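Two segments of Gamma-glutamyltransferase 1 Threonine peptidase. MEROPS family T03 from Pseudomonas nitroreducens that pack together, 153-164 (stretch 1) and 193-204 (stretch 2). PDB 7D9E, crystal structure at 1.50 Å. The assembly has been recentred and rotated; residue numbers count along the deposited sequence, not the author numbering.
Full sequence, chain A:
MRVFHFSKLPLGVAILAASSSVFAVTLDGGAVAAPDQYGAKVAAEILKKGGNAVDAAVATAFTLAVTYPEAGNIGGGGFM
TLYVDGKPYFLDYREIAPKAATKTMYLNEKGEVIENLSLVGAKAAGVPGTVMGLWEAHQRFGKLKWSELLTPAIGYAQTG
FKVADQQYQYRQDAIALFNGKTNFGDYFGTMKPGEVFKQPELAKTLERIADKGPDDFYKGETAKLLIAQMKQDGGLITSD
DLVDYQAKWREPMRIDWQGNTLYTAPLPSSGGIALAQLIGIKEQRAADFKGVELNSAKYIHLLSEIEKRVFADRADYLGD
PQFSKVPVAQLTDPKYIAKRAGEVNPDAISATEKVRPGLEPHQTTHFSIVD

Stretch 1 153-164: AIGYAQTGFKVA
Stretch 2 (193-204) PGEVFKQPELAK

The two stretches run antiparallel, each pairing a short strand with a helix. Stretch 1 runs through helix 153-159, which begins earlier in the chain, turns at Gly160 and extends as strand 161-162; stretch 2 begins extended, forms strand 196-197 and enters a helix at Pro200. Strand therefore lies against strand and helix against helix, with the helix axes 7.6 Å apart at closest approach and their directions 155° apart. Together the stretches bury 768 Å².

Pro193 (phi/psi -62/132) leads into Gly194, whose 84/-7 backbone would jam a CB against the preceding carbonyl, so the turn calls for glycine. Gly194 N donates to Val163 O at 2.8 Å, and Gly194 O lies 3.3 Å from CE of Lys162, whose all-t side chain extends past the turn. Glu195 (-106/155, chi1 m) points its CB away and contributes backbone: its O accepts a nearly linear hydrogen bond from Val163 N at 3.0 Å.

Val196 (-82/129, chi1 t) sits opposite Lys162 as a non-hydrogen-bonded antiparallel pair, CA to CA 4.4 Å, both side chains on the same exposed face. Val196 CA makes a CA-H...O contact of 3.3 Å with Phe161 O. Its CG1 packs 3.7 Å from Gly160 CA, and this is the rule for the helix exit: Gly160 (107/170) has positive phi, and an ideal CB there would fall 2.3 Å from Val196 CG1 as well as against its own preceding carbonyl.

Phe197 (-115/124) forms the hydrogen-bonded pair with Phe161 (-140/162), CA to CA 5.7 Å. Phe197 N donates to Phe161 O at 2.9 Å; the return bond from Phe161 N to Phe197 O is weak at 3.3 Å. Phe197 O also takes a CA-H...O contact from Gly160 CA at 3.2 Å. The two rings share the buried face: Phe161 (chi1 p, chi2 -83°) brings CE1 to 3.8 Å from CD2 of Phe197 (chi1 t, chi2 64°), approaching the edge of the Phe197 ring. Val163, chi1 t, adds CG2 at 3.7 Å from Phe197 CB.

Lys198 (-110/150; m, t, t, t) crosses the helix end, its CE 3.6 Å from Thr159 O. Gln199 (-138/78; m, t, chi3 75°) holds the N-cap position of its helix, and its N donates to Ala157 O at 2.8 Å, tying the start of one helix to the last turn of the other. Its NE2 lies at the edge of the Phe161 ring, 3.7 Å from CE1. One water donates to Tyr156 O (2.9 Å) and Phe197 O (2.8 Å) and accepts from Gln199 NE2 (3.0 Å), linking the two carbonyls to the Gln199 side chain.

From Pro200 the chain is helical, with Ala203 N bonded to Gln199 O at 3.0 Å. Small residues meet where the helices face each other: CB of Ala203 and CB of Ala157 each point toward the other stretch and meet at 3.5 Å. Gln158 CG (chi1 m) also reaches Ala203 CB, at 3.5 Å.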

# COMPACT_ATOMS: atom_id res chain seq x y z
N ALA A 153 -2.52 12.42 -17.84
CA ALA A 153 -3.52 12.51 -16.79
C ALA A 153 -4.50 13.64 -17.06
O ALA A 153 -5.71 13.48 -16.87
CB ALA A 153 -2.83 12.71 -15.44
N ILE A 154 -4.00 14.80 -17.49
CA ILE A 154 -4.91 15.90 -17.80
C ILE A 154 -5.91 15.46 -18.86
O ILE A 154 -7.10 15.78 -18.78
CB ILE A 154 -4.10 17.13 -18.26
CG1 ILE A 154 -3.30 17.70 -17.08
CG2 ILE A 154 -5.02 18.19 -18.83
CD1 ILE A 154 -2.14 18.57 -17.53
N GLY A 155 -5.44 14.73 -19.87
CA GLY A 155 -6.33 14.29 -20.93
C GLY A 155 -7.41 13.35 -20.44
O GLY A 155 -8.57 13.50 -20.82
N TYR A 156 -7.06 12.39 -19.58
CA TYR A 156 -8.07 11.48 -19.04
C TYR A 156 -9.06 12.22 -18.17
O TYR A 156 -10.25 11.87 -18.16
CB TYR A 156 -7.43 10.31 -18.27
CG TYR A 156 -6.85 9.26 -19.18
CD1 TYR A 156 -7.65 8.54 -20.06
CD2 TYR A 156 -5.49 9.01 -19.18
CE1 TYR A 156 -7.11 7.60 -20.90
CE2 TYR A 156 -4.93 8.06 -20.04
CZ TYR A 156 -5.75 7.36 -20.88
OH TYR A 156 -5.22 6.42 -21.73
N ALA A 157 -8.63 13.29 -17.48
CA ALA A 157 -9.58 14.07 -16.70
C ALA A 157 -10.50 14.87 -17.61
O ALA A 157 -11.71 14.94 -17.36
CB ALA A 157 -8.83 15.02 -15.75
N GLN A 158 -9.97 15.46 -18.68
CA GLN A 158 -10.77 16.28 -19.58
C GLN A 158 -11.77 15.47 -20.40
O GLN A 158 -12.94 15.85 -20.53
CB GLN A 158 -9.85 17.05 -20.54
CG GLN A 158 -9.10 18.18 -19.90
CD GLN A 158 -8.04 18.75 -20.82
OE1 GLN A 158 -7.75 18.18 -21.89
NE2 GLN A 158 -7.46 19.86 -20.42
N THR A 159 -11.31 14.38 -21.03
CA THR A 159 -12.11 13.67 -22.02
C THR A 159 -12.58 12.30 -21.55
O THR A 159 -13.39 11.68 -22.25
CB THR A 159 -11.36 13.53 -23.35
OG1 THR A 159 -10.11 12.87 -23.17
CG2 THR A 159 -11.10 14.91 -23.96
N GLY A 160 -12.10 11.82 -20.41
CA GLY A 160 -12.73 10.75 -19.67
C GLY A 160 -11.98 9.43 -19.76
O GLY A 160 -11.03 9.25 -20.53
N PHE A 161 -12.44 8.50 -18.92
CA PHE A 161 -12.03 7.10 -18.97
C PHE A 161 -13.28 6.26 -18.69
O PHE A 161 -14.27 6.76 -18.16
CB PHE A 161 -10.95 6.78 -17.92
CG PHE A 161 -11.46 6.81 -16.52
CD1 PHE A 161 -11.58 8.01 -15.83
CD2 PHE A 161 -11.85 5.64 -15.89
CE1 PHE A 161 -12.07 8.03 -14.55
CE2 PHE A 161 -12.35 5.66 -14.63
CZ PHE A 161 -12.47 6.86 -13.95
N LYS A 162 -13.21 4.97 -19.04
CA LYS A 162 -14.34 4.05 -18.89
C LYS A 162 -14.32 3.43 -17.49
O LYS A 162 -13.34 2.77 -17.11
CB LYS A 162 -14.28 2.99 -19.98
CG LYS A 162 -15.42 2.00 -19.98
CD LYS A 162 -15.36 1.08 -21.20
CE LYS A 162 -16.60 0.21 -21.29
NZ LYS A 162 -16.36 -1.06 -22.04
N VAL A 163 -15.41 3.65 -16.74
CA VAL A 163 -15.54 3.12 -15.38
C VAL A 163 -15.67 1.60 -15.42
O VAL A 163 -16.44 1.04 -16.20
CB VAL A 163 -16.74 3.77 -14.68
CG1 VAL A 163 -17.05 3.10 -13.35
CG2 VAL A 163 -16.47 5.25 -14.47
N ALA A 164 -14.92 0.92 -14.56
CA ALA A 164 -14.91 -0.53 -14.45
C ALA A 164 -16.02 -1.05 -13.53
O ALA A 164 -16.48 -0.35 -12.62
CB ALA A 164 -13.55 -0.97 -13.91
N PRO A 193 -20.90 2.02 -14.29
CA PRO A 193 -20.06 0.97 -14.88
C PRO A 193 -20.21 0.95 -16.39
O PRO A 193 -21.32 0.96 -16.93
CB PRO A 193 -20.59 -0.31 -14.23
CG PRO A 193 -21.97 0.01 -13.82
CD PRO A 193 -21.96 1.46 -13.43
N GLY A 194 -19.06 0.92 -17.08
CA GLY A 194 -19.03 0.89 -18.52
C GLY A 194 -19.12 2.24 -19.20
O GLY A 194 -18.94 2.30 -20.42
N GLU A 195 -19.38 3.31 -18.45
CA GLU A 195 -19.61 4.62 -19.04
C GLU A 195 -18.40 5.52 -18.82
O GLU A 195 -17.63 5.33 -17.88
CB GLU A 195 -20.85 5.26 -18.43
CG GLU A 195 -22.04 4.30 -18.41
CD GLU A 195 -23.38 4.99 -18.52
OE1 GLU A 195 -23.47 6.17 -18.12
OE2 GLU A 195 -24.35 4.34 -18.97
N VAL A 196 -18.24 6.51 -19.70
CA VAL A 196 -17.10 7.41 -19.63
C VAL A 196 -17.38 8.49 -18.59
O VAL A 196 -18.42 9.15 -18.63
CB VAL A 196 -16.82 8.03 -21.00
CG1 VAL A 196 -15.78 9.16 -20.90
CG2 VAL A 196 -16.35 6.96 -21.95
N PHE A 197 -16.42 8.67 -17.67
CA PHE A 197 -16.52 9.60 -16.56
C PHE A 197 -15.46 10.68 -16.75
O PHE A 197 -14.28 10.35 -16.90
CB PHE A 197 -16.31 8.83 -15.26
CG PHE A 197 -16.34 9.66 -14.00
CD1 PHE A 197 -17.50 10.32 -13.61
CD2 PHE A 197 -15.21 9.71 -13.18
CE1 PHE A 197 -17.51 11.07 -12.42
CE2 PHE A 197 -15.23 10.44 -11.99
CZ PHE A 197 -16.36 11.11 -11.62
N LYS A 198 -15.90 11.94 -16.79
CA LYS A 198 -15.04 13.10 -16.97
C LYS A 198 -14.95 13.91 -15.68
O LYS A 198 -15.89 13.97 -14.90
CB LYS A 198 -15.54 14.00 -18.10
CG LYS A 198 -15.74 13.26 -19.42
CD LYS A 198 -16.31 14.14 -20.52
CE LYS A 198 -16.50 13.34 -21.80
NZ LYS A 198 -17.03 14.18 -22.91
N GLN A 199 -13.80 14.56 -15.50
CA GLN A 199 -13.49 15.29 -14.27
C GLN A 199 -12.84 16.62 -14.61
O GLN A 199 -11.63 16.81 -14.45
CB GLN A 199 -12.64 14.46 -13.32
CG GLN A 199 -13.21 13.10 -13.03
CD GLN A 199 -12.29 12.23 -12.21
OE1 GLN A 199 -12.14 12.41 -10.99
NE2 GLN A 199 -11.62 11.31 -12.88
N PRO A 200 -13.64 17.60 -15.03
CA PRO A 200 -13.06 18.87 -15.51
C PRO A 200 -12.36 19.69 -14.44
O PRO A 200 -11.34 20.32 -14.74
CB PRO A 200 -14.26 19.59 -16.14
CG PRO A 200 -15.45 18.95 -15.54
CD PRO A 200 -15.09 17.52 -15.30
N GLU A 201 -12.87 19.72 -13.20
CA GLU A 201 -12.19 20.48 -12.16
C GLU A 201 -10.83 19.87 -11.86
O GLU A 201 -9.83 20.59 -11.68
CB GLU A 201 -13.04 20.53 -10.89
CG GLU A 201 -14.30 21.38 -11.00
CD GLU A 201 -14.93 21.68 -9.65
OE1 GLU A 201 -14.67 20.92 -8.69
OE2 GLU A 201 -15.71 22.66 -9.56
N LEU A 202 -10.76 18.54 -11.82
CA LEU A 202 -9.49 17.88 -11.58
C LEU A 202 -8.53 18.13 -12.73
O LEU A 202 -7.32 18.26 -12.50
CB LEU A 202 -9.75 16.38 -11.41
CG LEU A 202 -8.54 15.51 -11.09
CD1 LEU A 202 -7.86 16.00 -9.81
CD2 LEU A 202 -8.92 14.05 -11.00
N ALA A 203 -9.03 18.19 -13.96
CA ALA A 203 -8.16 18.51 -15.08
C ALA A 203 -7.49 19.87 -14.88
O ALA A 203 -6.29 20.03 -15.13
CB ALA A 203 -8.94 18.51 -16.38
N LYS A 204 -8.25 20.86 -14.42
CA LYS A 204 -7.66 22.18 -14.17
C LYS A 204 -6.64 22.11 -13.04
O LYS A 204 -5.59 22.76 -13.11
CB LYS A 204 -8.76 23.20 -13.89
CG LYS A 204 -9.63 23.51 -15.12
CD LYS A 204 -10.79 24.44 -14.80
O HOH W 1 -11.96 11.51 -15.88